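PDB 5VEO: ectonucleotide pyrophosphatase/phosphodiesterase family member 5, which probably hydrolyses phosphodiester bonds of a restricted range of nucleotide-type substrates at a zinc-dependent active site outside the cell. Local coordinates for residues Q233-D239 against W310-K316; K244-T248 against K261-E267; H252-A256 against N324-D328; N278-K284 against P301-D307. The protein carries 1 engineered substitution. All coordinates share one frame; numbering follows the deposited sequence.

Contact 1: residues Q233-D239 against W310-K316; sequences QRVIELD and WYILQNK. With NAG (2-acetamido-2-deoxy-beta-D-glucopyranose), chain J.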
# COMPACT_ATOMS: atom_id res chain seq x y z
N GLN A 233 -2.58 -16.11 -21.51
CA GLN A 233 -1.48 -16.25 -22.46
C GLN A 233 -0.14 -15.78 -21.91
O GLN A 233 0.87 -15.92 -22.61
CB GLN A 233 -1.79 -15.47 -23.74
CG GLN A 233 -3.07 -15.89 -24.39
CD GLN A 233 -3.01 -17.32 -24.85
OE1 GLN A 233 -2.17 -17.69 -25.67
NE2 GLN A 233 -3.86 -18.16 -24.27
N ARG A 234 -0.11 -15.25 -20.68
CA ARG A 234 1.12 -14.75 -20.05
C ARG A 234 1.26 -15.39 -18.67
O ARG A 234 1.16 -14.72 -17.63
CB ARG A 234 1.10 -13.23 -19.96
CG ARG A 234 1.15 -12.54 -21.32
CD ARG A 234 1.39 -11.05 -21.17
NE ARG A 234 0.34 -10.34 -20.45
CZ ARG A 234 -0.71 -9.78 -21.02
NH1 ARG A 234 -0.90 -9.89 -22.33
NH2 ARG A 234 -1.59 -9.11 -20.28
N VAL A 235 1.51 -16.70 -18.67
CA VAL A 235 1.64 -17.48 -17.44
C VAL A 235 2.99 -18.19 -17.42
O VAL A 235 3.40 -18.81 -18.41
CB VAL A 235 0.49 -18.49 -17.30
CG1 VAL A 235 0.76 -19.45 -16.19
CG2 VAL A 235 -0.82 -17.77 -17.07
N ILE A 236 3.66 -18.12 -16.28
CA ILE A 236 4.85 -18.91 -15.98
C ILE A 236 4.42 -19.97 -14.98
O ILE A 236 3.97 -19.63 -13.88
CB ILE A 236 5.99 -18.05 -15.41
CG1 ILE A 236 6.33 -16.90 -16.36
CG2 ILE A 236 7.21 -18.90 -15.12
CD1 ILE A 236 6.44 -15.59 -15.67
N GLU A 237 4.56 -21.24 -15.34
CA GLU A 237 4.08 -22.33 -14.51
C GLU A 237 5.29 -23.02 -13.88
O GLU A 237 6.08 -23.66 -14.58
CB GLU A 237 3.24 -23.31 -15.32
CG GLU A 237 2.51 -24.30 -14.46
CD GLU A 237 1.70 -25.31 -15.27
OE1 GLU A 237 1.22 -24.94 -16.37
OE2 GLU A 237 1.55 -26.46 -14.80
N LEU A 238 5.43 -22.88 -12.56
CA LEU A 238 6.66 -23.30 -11.90
C LEU A 238 6.88 -24.80 -12.02
O LEU A 238 8.03 -25.25 -12.10
CB LEU A 238 6.65 -22.90 -10.42
CG LEU A 238 6.66 -21.39 -10.14
CD1 LEU A 238 6.62 -21.07 -8.65
CD2 LEU A 238 7.87 -20.73 -10.77
N ASP A 239 5.81 -25.59 -12.01
CA ASP A 239 6.03 -27.02 -12.01
C ASP A 239 6.45 -27.54 -13.38
O ASP A 239 6.73 -28.75 -13.51
CB ASP A 239 4.79 -27.74 -11.46
CG ASP A 239 3.57 -27.64 -12.35
OD1 ASP A 239 3.61 -26.88 -13.34
OD2 ASP A 239 2.57 -28.32 -12.02
N TRP A 310 2.67 -10.51 -16.43
CA TRP A 310 2.88 -11.95 -16.37
C TRP A 310 2.47 -12.49 -15.00
O TRP A 310 2.61 -11.82 -13.97
CB TRP A 310 4.35 -12.29 -16.66
CG TRP A 310 4.64 -12.17 -18.13
CD1 TRP A 310 4.86 -11.02 -18.83
CD2 TRP A 310 4.62 -13.23 -19.09
NE1 TRP A 310 5.01 -11.30 -20.16
CE2 TRP A 310 4.88 -12.65 -20.34
CE3 TRP A 310 4.43 -14.60 -19.00
CZ2 TRP A 310 4.93 -13.41 -21.51
CZ3 TRP A 310 4.52 -15.36 -20.15
CH2 TRP A 310 4.77 -14.76 -21.39
N TYR A 311 1.95 -13.71 -15.01
CA TYR A 311 1.44 -14.37 -13.82
C TYR A 311 2.28 -15.60 -13.51
O TYR A 311 2.63 -16.35 -14.41
CB TYR A 311 -0.03 -14.81 -13.97
CG TYR A 311 -0.90 -14.43 -12.81
CD1 TYR A 311 -1.76 -13.33 -12.92
CD2 TYR A 311 -0.89 -15.15 -11.62
CE1 TYR A 311 -2.55 -12.94 -11.86
CE2 TYR A 311 -1.68 -14.76 -10.55
CZ TYR A 311 -2.53 -13.66 -10.69
OH TYR A 311 -3.35 -13.26 -9.65
N ILE A 312 2.61 -15.78 -12.23
CA ILE A 312 3.29 -16.99 -11.78
C ILE A 312 2.26 -17.92 -11.15
O ILE A 312 1.60 -17.55 -10.18
CB ILE A 312 4.40 -16.68 -10.78
CG1 ILE A 312 5.34 -15.62 -11.34
CG2 ILE A 312 5.14 -17.98 -10.41
CD1 ILE A 312 6.34 -15.13 -10.33
N LEU A 313 2.16 -19.12 -11.70
CA LEU A 313 1.30 -20.17 -11.18
C LEU A 313 2.18 -21.32 -10.73
O LEU A 313 3.10 -21.71 -11.46
CB LEU A 313 0.29 -20.67 -12.21
CG LEU A 313 -1.03 -19.89 -12.30
CD1 LEU A 313 -0.88 -18.50 -12.76
CD2 LEU A 313 -1.99 -20.63 -13.22
N GLN A 314 1.94 -21.83 -9.54
CA GLN A 314 2.75 -22.95 -9.11
C GLN A 314 2.39 -24.18 -9.91
O GLN A 314 3.27 -24.92 -10.37
CB GLN A 314 2.58 -23.20 -7.62
CG GLN A 314 3.58 -24.21 -7.16
CD GLN A 314 3.61 -24.33 -5.67
OE1 GLN A 314 2.63 -24.03 -4.99
NE2 GLN A 314 4.74 -24.77 -5.16
N ASN A 315 1.10 -24.40 -10.12
CA ASN A 315 0.67 -25.43 -11.05
C ASN A 315 -0.62 -24.96 -11.72
O ASN A 315 -1.08 -23.82 -11.52
CB ASN A 315 0.56 -26.78 -10.33
CG ASN A 315 -0.55 -26.84 -9.30
OD1 ASN A 315 -1.45 -26.01 -9.29
ND2 ASN A 315 -0.49 -27.84 -8.42
N LYS A 316 -1.18 -25.84 -12.56
CA LYS A 316 -2.26 -25.47 -13.46
C LYS A 316 -3.48 -24.91 -12.74
O LYS A 316 -4.26 -24.17 -13.35
CB LYS A 316 -2.71 -26.68 -14.28
CG LYS A 316 -1.64 -27.31 -15.11
CD LYS A 316 -1.85 -27.06 -16.58
CE LYS A 316 -0.73 -27.67 -17.37
NZ LYS A 316 0.01 -26.64 -18.15
C1 NAG J . -1.49 -28.01 -7.39
C2 NAG J . -2.31 -29.30 -7.62
C3 NAG J . -3.35 -29.47 -6.51
C4 NAG J . -2.69 -29.39 -5.14
C5 NAG J . -1.94 -28.07 -5.04
C6 NAG J . -1.24 -27.87 -3.72
C7 NAG J . -2.53 -29.90 -10.01
C8 NAG J . -3.35 -29.71 -11.25
N2 NAG J . -2.97 -29.25 -8.92
O3 NAG J . -4.02 -30.72 -6.67
O4 NAG J . -3.68 -29.48 -4.13
O5 NAG J . -0.94 -28.02 -6.06
O6 NAG J . -0.24 -28.87 -3.50
O7 NAG J . -1.53 -30.60 -9.98
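W310 turns one face of its indole to the aliphatic part of R234 at the start of a two-stranded parallel beta sheet, in which strand 235-237 runs beside strand 311-313. CB of R234 sits over the six-membered ring of W310, 3.7 Å from its centroid, a CH-pi contact that suits a broad indole and the aliphatic part of an arginine. With CG of R234 anti to its carbonyl carbon (chi1 -66°), the chain runs on across the indole, CD coming near NE1, and its NE reaches the carbonyl O of G309. I236 touches W310 as well, through CG1 and CD1.

Y311 starts the parallel ladder: its N donates to R234 O, and its O accepts from I236 N at 2.8 Å in a nearly straight bond. The side chain of I312 points to the same side of the sheet as that of I236. CG2 of I312 lies 3.7 Å from CG of L238, and beta-branched isoleucines and leucines, L279 among them, fill this buried side. L313 points to the other side, where its CD1 meets CG1 of V235 at 3.9 Å; its N and O bond to I236 O and L238 N. Beyond the ladder, Q314 O receives a weak bond from D239 N, while its own amide reaches the hydroxyl of Y247. N315 carries an N-linked glycan on ND2, as its place in the sequence N-K-S allows. K316, long enough to turn back across E237, puts NZ 2.7 Å from OE1 of E237, a salt bridge that uses the syn lone pair of that oxygen.

Contact 2: residues K244-T248 against K261-E267; sequences KEHYT and KEGKFDE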
# COMPACT_ATOMS: atom_id res chain seq x y z
N LYS A 244 7.87 -29.64 -6.95
CA LYS A 244 7.16 -28.97 -5.86
C LYS A 244 7.56 -29.49 -4.48
O LYS A 244 7.38 -28.78 -3.49
CB LYS A 244 5.65 -29.13 -6.05
CG LYS A 244 5.16 -30.58 -5.95
CD LYS A 244 3.69 -30.70 -6.34
CE LYS A 244 3.20 -32.15 -6.31
NZ LYS A 244 3.51 -32.84 -5.02
N GLU A 245 8.10 -30.71 -4.39
CA GLU A 245 8.52 -31.24 -3.10
C GLU A 245 9.82 -30.63 -2.60
O GLU A 245 10.19 -30.86 -1.44
CB GLU A 245 8.73 -32.76 -3.18
CG GLU A 245 7.51 -33.55 -3.58
CD GLU A 245 6.36 -33.39 -2.61
OE1 GLU A 245 6.62 -33.29 -1.38
OE2 GLU A 245 5.20 -33.37 -3.07
N HIS A 246 10.52 -29.86 -3.42
CA HIS A 246 11.87 -29.43 -3.07
C HIS A 246 11.94 -27.96 -2.70
O HIS A 246 13.04 -27.43 -2.52
CB HIS A 246 12.82 -29.74 -4.22
CG HIS A 246 13.06 -31.21 -4.40
ND1 HIS A 246 13.76 -31.73 -5.47
CD2 HIS A 246 12.70 -32.26 -3.64
CE1 HIS A 246 13.81 -33.04 -5.36
NE2 HIS A 246 13.18 -33.39 -4.25
N TYR A 247 10.80 -27.28 -2.58
CA TYR A 247 10.80 -25.90 -2.11
C TYR A 247 9.44 -25.57 -1.50
O TYR A 247 8.45 -26.28 -1.71
CB TYR A 247 11.12 -24.93 -3.24
CG TYR A 247 10.04 -24.84 -4.31
CD1 TYR A 247 9.93 -25.82 -5.29
CD2 TYR A 247 9.14 -23.79 -4.32
CE1 TYR A 247 8.95 -25.75 -6.26
CE2 TYR A 247 8.14 -23.71 -5.29
CZ TYR A 247 8.06 -24.69 -6.27
OH TYR A 247 7.07 -24.63 -7.23
N THR A 248 9.40 -24.47 -0.75
CA THR A 248 8.16 -23.91 -0.24
C THR A 248 7.95 -22.56 -0.89
O THR A 248 8.88 -21.74 -0.94
CB THR A 248 8.17 -23.77 1.29
OG1 THR A 248 8.47 -25.04 1.89
CG2 THR A 248 6.81 -23.30 1.81
N LYS A 261 14.05 -26.31 0.00
CA LYS A 261 14.34 -27.24 1.08
C LYS A 261 15.85 -27.38 1.25
O LYS A 261 16.64 -27.01 0.37
CB LYS A 261 13.73 -28.60 0.80
CG LYS A 261 12.24 -28.55 0.56
CD LYS A 261 11.42 -28.81 1.78
CE LYS A 261 9.97 -28.96 1.34
NZ LYS A 261 9.10 -29.72 2.27
N GLU A 262 16.26 -27.92 2.38
CA GLU A 262 17.68 -28.09 2.66
C GLU A 262 18.37 -28.88 1.56
O GLU A 262 17.89 -29.94 1.14
CB GLU A 262 17.86 -28.79 3.99
CG GLU A 262 19.34 -29.07 4.28
CD GLU A 262 19.60 -29.49 5.71
OE1 GLU A 262 18.61 -29.73 6.43
OE2 GLU A 262 20.80 -29.57 6.08
N GLY A 263 19.49 -28.36 1.07
CA GLY A 263 20.22 -29.00 -0.01
C GLY A 263 19.74 -28.71 -1.41
O GLY A 263 20.43 -29.10 -2.37
N LYS A 264 18.60 -28.05 -1.58
CA LYS A 264 18.01 -27.88 -2.90
C LYS A 264 18.21 -26.49 -3.48
O LYS A 264 17.66 -26.19 -4.54
CB LYS A 264 16.52 -28.19 -2.87
CG LYS A 264 16.19 -29.49 -2.17
CD LYS A 264 16.86 -30.68 -2.83
CE LYS A 264 16.51 -31.97 -2.12
NZ LYS A 264 17.43 -33.06 -2.54
N PHE A 265 19.00 -25.63 -2.82
CA PHE A 265 19.16 -24.28 -3.33
C PHE A 265 19.69 -24.30 -4.76
O PHE A 265 19.10 -23.69 -5.66
CB PHE A 265 20.09 -23.47 -2.43
CG PHE A 265 20.19 -22.04 -2.82
CD1 PHE A 265 19.39 -21.08 -2.22
CD2 PHE A 265 21.05 -21.66 -3.84
CE1 PHE A 265 19.48 -19.76 -2.60
CE2 PHE A 265 21.13 -20.34 -4.23
CZ PHE A 265 20.34 -19.39 -3.61
N ASP A 266 20.80 -25.00 -5.01
CA ASP A 266 21.36 -25.00 -6.36
C ASP A 266 20.40 -25.63 -7.35
O ASP A 266 20.27 -25.16 -8.48
CB ASP A 266 22.69 -25.74 -6.39
CG ASP A 266 23.81 -24.92 -5.82
OD1 ASP A 266 23.63 -23.70 -5.73
OD2 ASP A 266 24.88 -25.48 -5.50
N GLU A 267 19.73 -26.71 -6.93
CA GLU A 267 18.78 -27.36 -7.81
C GLU A 267 17.70 -26.39 -8.24
O GLU A 267 17.37 -26.27 -9.43
CB GLU A 267 18.14 -28.55 -7.11
CG GLU A 267 17.01 -29.17 -7.91
CD GLU A 267 16.29 -30.28 -7.18
OE1 GLU A 267 16.97 -31.14 -6.59
OE2 GLU A 267 15.05 -30.29 -7.19
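CG of H246 stands anti to its own carbonyl carbon (chi1 -69°), which turns the imidazole to the start of helix 265-272, while E267 extends from that helix with CG anti to the backbone N (chi1 173°) and meets it. ND1 of H246 donates to OE2 of E267 at 2.6 Å. The bond is nearly straight, the oxygen lies close to the ring plane, and it is the syn lone pair that is used; ring and carboxylate planes are turned 62° apart. A carboxylate held this way would favour a protonated imidazole, although the charge of H246 is not seen directly.

K264 covers one face of the same ring. CE of K264 lies over the centre of the H246 ring, 4.1 Å from its centroid, in a CH-pi contact, a place that suits a long aliphatic chain with a charged end. The contact joins the start of strand 247-249, an outer strand of a four-stranded antiparallel sheet, to the turn between strand 255-260 and helix 265-272. That turn is a type II beta turn from K261 to K264. G263 takes a backbone conformation with positive phi that glycine adopts readily, and K264 is the N-cap residue. At the beginning of the turn K261 N donates to H246 O at 2.9 Å, approaching from above the carbonyl plane. The aliphatic chain of K261 then runs alongside the backbone of the other segment, CG near H246 C and CE 3.4 Å from E245 O.

Contact 3: residues H252-A256 against N324-D328; sequences HSPVA and NHGYD. With ZN (zinc ion), chain D; AMP (adenosine monophosphate), chain Q.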
# COMPACT_ATOMS: atom_id res chain seq x y z
N HIS A 252 3.27 -16.02 -3.92
CA HIS A 252 3.14 -16.65 -5.25
C HIS A 252 3.44 -15.74 -6.45
O HIS A 252 4.36 -16.02 -7.23
CB HIS A 252 1.74 -17.26 -5.42
CG HIS A 252 1.52 -18.51 -4.62
ND1 HIS A 252 0.99 -19.67 -5.17
CD2 HIS A 252 1.74 -18.79 -3.31
CE1 HIS A 252 0.90 -20.60 -4.23
NE2 HIS A 252 1.35 -20.10 -3.10
N SER A 253 2.63 -14.72 -6.67
CA SER A 253 2.73 -13.93 -7.91
C SER A 253 2.43 -12.48 -7.60
O SER A 253 1.53 -12.19 -6.82
CB SER A 253 1.76 -14.44 -8.98
OG SER A 253 2.00 -13.85 -10.26
N PRO A 254 3.15 -11.54 -8.25
CA PRO A 254 4.17 -11.71 -9.29
C PRO A 254 5.60 -11.74 -8.76
O PRO A 254 6.56 -11.76 -9.54
CB PRO A 254 3.95 -10.48 -10.16
CG PRO A 254 3.58 -9.42 -9.17
CD PRO A 254 2.75 -10.13 -8.12
N VAL A 255 5.75 -11.77 -7.44
CA VAL A 255 7.07 -11.89 -6.83
C VAL A 255 7.06 -13.18 -6.03
O VAL A 255 6.54 -13.24 -4.91
CB VAL A 255 7.43 -10.67 -5.98
CG1 VAL A 255 8.83 -10.83 -5.35
CG2 VAL A 255 7.35 -9.42 -6.85
N ALA A 256 7.59 -14.23 -6.63
CA ALA A 256 7.61 -15.55 -5.99
C ALA A 256 8.74 -15.58 -4.98
O ALA A 256 9.92 -15.45 -5.34
CB ALA A 256 7.77 -16.64 -7.05
N ASN A 324 -3.46 -7.58 -11.70
CA ASN A 324 -2.64 -7.76 -10.52
C ASN A 324 -1.60 -6.65 -10.40
O ASN A 324 -1.44 -5.78 -11.27
CB ASN A 324 -1.97 -9.14 -10.51
CG ASN A 324 -1.67 -9.64 -9.09
OD1 ASN A 324 -2.07 -9.05 -8.08
ND2 ASN A 324 -0.92 -10.73 -9.02
N HIS A 325 -0.91 -6.69 -9.27
CA HIS A 325 0.11 -5.72 -8.89
C HIS A 325 1.11 -6.45 -8.01
O HIS A 325 0.92 -7.62 -7.67
CB HIS A 325 -0.54 -4.52 -8.19
CG HIS A 325 -1.37 -4.93 -7.01
ND1 HIS A 325 -0.84 -5.05 -5.75
CD2 HIS A 325 -2.65 -5.35 -6.93
CE1 HIS A 325 -1.79 -5.47 -4.92
NE2 HIS A 325 -2.89 -5.68 -5.61
N GLY A 326 2.15 -5.75 -7.60
CA GLY A 326 3.29 -6.35 -6.94
C GLY A 326 4.57 -6.23 -7.72
O GLY A 326 5.66 -6.42 -7.15
N TYR A 327 4.46 -5.88 -9.00
CA TYR A 327 5.58 -5.73 -9.91
C TYR A 327 6.51 -4.57 -9.52
O TYR A 327 6.20 -3.74 -8.66
CB TYR A 327 5.05 -5.49 -11.33
CG TYR A 327 4.10 -6.56 -11.81
CD1 TYR A 327 4.57 -7.72 -12.38
CD2 TYR A 327 2.73 -6.41 -11.67
CE1 TYR A 327 3.71 -8.72 -12.82
CE2 TYR A 327 1.86 -7.40 -12.10
CZ TYR A 327 2.35 -8.54 -12.67
OH TYR A 327 1.48 -9.52 -13.08
N ASP A 328 7.67 -4.56 -10.17
CA ASP A 328 8.65 -3.48 -10.10
C ASP A 328 8.00 -2.12 -9.86
O ASP A 328 7.13 -1.69 -10.64
CB ASP A 328 9.43 -3.49 -11.42
CG ASP A 328 10.67 -2.62 -11.41
OD1 ASP A 328 10.83 -1.75 -10.56
OD2 ASP A 328 11.48 -2.83 -12.33
ZN ZN D . -4.73 -6.06 -4.78
P AMP Q . -3.62 -6.00 -1.96
O1P AMP Q . -2.16 -6.29 -1.76
O2P AMP Q . -4.21 -6.87 -3.08
O3P AMP Q . -3.91 -4.53 -2.21
O5' AMP Q . -4.40 -6.38 -0.62
C5' AMP Q . -5.66 -5.74 -0.35
C4' AMP Q . -6.65 -6.62 0.35
O4' AMP Q . -6.27 -6.75 1.71
C3' AMP Q . -8.06 -6.04 0.38
O3' AMP Q . -8.91 -6.74 -0.51
C2' AMP Q . -8.54 -6.23 1.82
O2' AMP Q . -9.78 -6.87 1.96
C1' AMP Q . -7.42 -7.04 2.45
N9 AMP Q . -7.18 -6.69 3.84
C8 AMP Q . -6.75 -5.51 4.32
N7 AMP Q . -6.63 -5.59 5.67
C5 AMP Q . -6.99 -6.86 6.01
C6 AMP Q . -7.09 -7.64 7.26
N6 AMP Q . -6.77 -7.07 8.44
N1 AMP Q . -7.50 -8.92 7.19
C2 AMP Q . -7.82 -9.52 6.03
N3 AMP Q . -7.74 -8.89 4.85
C4 AMP Q . -7.36 -7.57 4.81
O HOH W 1 0.51 -11.76 -11.27
O HOH W 2 -1.17 -12.20 -6.28
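A cis peptide bond precedes P254, and the proline ring that follows it is pressed against the loop carrying a zinc ligand of this alkaline phosphatase-like fold. CG of P254 lies over the centre of the Y327 ring, 3.6 Å from the centroid and only 6° off its normal, a CH-pi contact between a flat aromatic face and a compact aliphatic ring. CD of P254 meets H325 O on the same loop. G326 suits its place because the proline ring leaves no room for a side chain there, and its backbone angles are those of a glycine.

The polar atoms are joined through water. One water bonds to S253 OG, N324 ND2 and Y327 OH; a second accepts from N324 ND2 and donates to S253 O at 2.8 Å. Both S253 OG and Y327 OH also bond to the 310-316 segment, through I312 N and W310 O. The loop is tied to the zinc and AMP site by H325, whose ND1 bonds to T56 O, while D177 and H181 complete the protein ligands of its zinc. NE2 of H325 binds the zinc ion at 2.1 Å, and O2P of AMP binds the same ion at 1.9 Å.

Contact 4: residues N278-K284 against P301-D307; sequences NLTVYKK and PIVAVAD. With NAG (2-acetamido-2-deoxy-beta-D-glucopyranose), chain B.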
# COMPACT_ATOMS: atom_id res chain seq x y z
N ASN A 278 10.44 -14.13 -19.02
CA ASN A 278 9.73 -13.10 -18.27
C ASN A 278 9.73 -13.37 -16.78
O ASN A 278 8.97 -12.74 -16.03
CB ASN A 278 8.31 -12.95 -18.81
CG ASN A 278 8.32 -12.54 -20.27
OD1 ASN A 278 7.95 -13.31 -21.14
ND2 ASN A 278 8.80 -11.33 -20.53
N LEU A 279 10.61 -14.24 -16.31
CA LEU A 279 10.79 -14.49 -14.89
C LEU A 279 12.26 -14.28 -14.57
O LEU A 279 13.12 -15.07 -15.01
CB LEU A 279 10.35 -15.90 -14.51
CG LEU A 279 10.42 -16.16 -13.01
CD1 LEU A 279 9.33 -15.40 -12.24
CD2 LEU A 279 10.28 -17.63 -12.77
N THR A 280 12.57 -13.24 -13.81
CA THR A 280 13.94 -12.94 -13.44
C THR A 280 14.18 -13.48 -12.04
O THR A 280 13.56 -13.02 -11.06
CB THR A 280 14.25 -11.45 -13.52
OG1 THR A 280 13.99 -10.98 -14.85
CG2 THR A 280 15.72 -11.18 -13.17
N VAL A 281 15.11 -14.43 -11.93
CA VAL A 281 15.37 -15.12 -10.67
C VAL A 281 16.58 -14.49 -10.00
O VAL A 281 17.68 -14.48 -10.57
CB VAL A 281 15.60 -16.62 -10.92
CG1 VAL A 281 15.86 -17.34 -9.60
CG2 VAL A 281 14.40 -17.25 -11.65
N TYR A 282 16.40 -14.02 -8.77
CA TYR A 282 17.47 -13.41 -7.99
C TYR A 282 17.79 -14.26 -6.76
O TYR A 282 16.89 -14.64 -6.01
CB TYR A 282 17.09 -12.01 -7.51
CG TYR A 282 16.76 -11.01 -8.58
CD1 TYR A 282 17.76 -10.32 -9.25
CD2 TYR A 282 15.44 -10.73 -8.89
CE1 TYR A 282 17.44 -9.39 -10.24
CE2 TYR A 282 15.12 -9.81 -9.86
CZ TYR A 282 16.12 -9.14 -10.52
OH TYR A 282 15.76 -8.22 -11.49
N LYS A 283 19.07 -14.51 -6.52
CA LYS A 283 19.46 -14.85 -5.16
C LYS A 283 19.26 -13.62 -4.29
O LYS A 283 19.42 -12.50 -4.74
CB LYS A 283 20.92 -15.30 -5.10
CG LYS A 283 21.22 -16.40 -6.04
CD LYS A 283 22.66 -16.89 -5.87
CE LYS A 283 23.01 -17.93 -6.90
NZ LYS A 283 24.49 -18.16 -7.01
N LYS A 284 18.92 -13.85 -3.02
CA LYS A 284 18.64 -12.74 -2.11
C LYS A 284 19.71 -11.65 -2.21
O LYS A 284 19.39 -10.47 -2.34
CB LYS A 284 18.54 -13.27 -0.68
CG LYS A 284 18.28 -12.23 0.41
CD LYS A 284 18.14 -12.94 1.74
CE LYS A 284 17.90 -12.02 2.94
NZ LYS A 284 19.06 -11.13 3.22
N PRO A 301 15.46 -16.83 0.33
CA PRO A 301 16.76 -17.01 -0.35
C PRO A 301 16.71 -16.82 -1.85
O PRO A 301 17.73 -16.47 -2.45
CB PRO A 301 17.14 -18.46 0.01
CG PRO A 301 16.44 -18.74 1.28
CD PRO A 301 15.12 -17.98 1.19
N ILE A 302 15.57 -17.10 -2.48
CA ILE A 302 15.38 -16.89 -3.91
C ILE A 302 14.11 -16.07 -4.06
O ILE A 302 13.08 -16.38 -3.46
CB ILE A 302 15.26 -18.22 -4.68
CG1 ILE A 302 16.58 -18.98 -4.62
CG2 ILE A 302 14.85 -17.98 -6.13
CD1 ILE A 302 16.55 -20.37 -5.25
N VAL A 303 14.19 -15.04 -4.89
CA VAL A 303 13.06 -14.18 -5.19
C VAL A 303 12.99 -14.09 -6.71
O VAL A 303 13.96 -13.65 -7.34
CB VAL A 303 13.19 -12.79 -4.55
CG1 VAL A 303 12.06 -11.86 -5.00
CG2 VAL A 303 13.17 -12.90 -3.05
N ALA A 304 11.88 -14.54 -7.28
CA ALA A 304 11.72 -14.61 -8.72
C ALA A 304 10.61 -13.65 -9.12
O ALA A 304 9.47 -13.78 -8.66
CB ALA A 304 11.39 -16.04 -9.17
N VAL A 305 10.95 -12.68 -9.96
CA VAL A 305 10.09 -11.54 -10.25
C VAL A 305 9.58 -11.67 -11.68
O VAL A 305 10.37 -11.70 -12.64
CB VAL A 305 10.83 -10.21 -10.07
CG1 VAL A 305 9.90 -9.05 -10.41
CG2 VAL A 305 11.41 -10.09 -8.67
N ALA A 306 8.26 -11.72 -11.83
CA ALA A 306 7.66 -11.74 -13.16
C ALA A 306 7.62 -10.33 -13.74
O ALA A 306 7.40 -9.35 -13.02
CB ALA A 306 6.24 -12.30 -13.12
N ASP A 307 7.84 -10.25 -15.05
CA ASP A 307 7.67 -9.00 -15.77
C ASP A 307 6.22 -8.55 -15.75
O ASP A 307 5.29 -9.34 -15.55
CB ASP A 307 8.14 -9.13 -17.22
CG ASP A 307 9.64 -9.29 -17.35
OD1 ASP A 307 10.41 -8.79 -16.47
OD2 ASP A 307 10.05 -9.91 -18.36
C1 NAG B . 8.92 -10.81 -21.86
C2 NAG B . 9.14 -9.31 -21.88
C3 NAG B . 9.46 -8.82 -23.30
C4 NAG B . 10.53 -9.67 -23.99
C5 NAG B . 10.23 -11.15 -23.83
C6 NAG B . 11.34 -12.04 -24.35
C7 NAG B . 7.94 -7.63 -20.52
C8 NAG B . 6.59 -7.06 -20.19
N2 NAG B . 7.94 -8.64 -21.39
O3 NAG B . 9.93 -7.48 -23.22
O4 NAG B . 10.52 -9.37 -25.39
O5 NAG B . 10.08 -11.47 -22.45
O6 NAG B . 10.78 -13.29 -24.72
O7 NAG B . 8.96 -7.19 -20.03
O HOH W 3 11.42 -9.71 -14.22
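L279 and V281 pack their methyls against A304 and I302 on one side of an antiparallel strand pair, 279-283 with 302-306. CG1 of V281 meets CG2 of I302 at 3.7 Å, and CD1 of L279 rests 3.8 Å from CB of A304. The small alanine, in a non-hydrogen-bonded pair with V281, leaves space for the leucine to lean across. On the other side Y282 lies with its ring edge to V305, CE2 to CG2 at 3.9 Å, because CG anti to the carbonyl carbon (chi1 -60°) leans the ring back over the sheet toward V305, the partner of T280.

Two hydrogen-bonded pairs, T280 with V305 and Y282 with V303, hold the backbones together by reciprocal bonds. At one end K284 N donates to P301 O. At the other the polar edge begins: a water joins T280 OG1, V305 O and OD1 of D307, and the carboxylate of D307 also takes a bond from ND2 of N278 at 2.9 Å. OD2 of D307 lies close to the plane of the N278 amide and accepts through its anti lone pair. ND2 of N278 also carries an N-linked glycan, so this bond probably steadies the orientation of the sugar-bearing amide.

Strand 279-283 is an outer strand of the four-stranded sheet, and strand 302-306 bonds on its other side to strand 255-260. Helix 265-272 packs on the V281 and I302 side through L272, F265 and V268, while strand 311-313 touches L279 and A306 through I312.

All four contacts lie on one side of the chain's centre. Contacts 2, 3 and 4 reach one antiparallel sheet, ordered 247-249, 255-260, 302-306, 279-283, and contact 1 is a separate parallel pair packed against it. Contacts 3 and 4 are closest, about 10 Å between centres, and share backbone bonds between strands 255-260 and 302-306; contacts 2 and 3 are about 21 Å apart. Along the chain, contacts 2 and 4 follow one another between the two segments of contact 1, whereas contacts 1 and 3 alternate. Contact 3, nearest the chain's centre, ties this sheet to the zinc and AMP site, while contact 2 marks its outer surface.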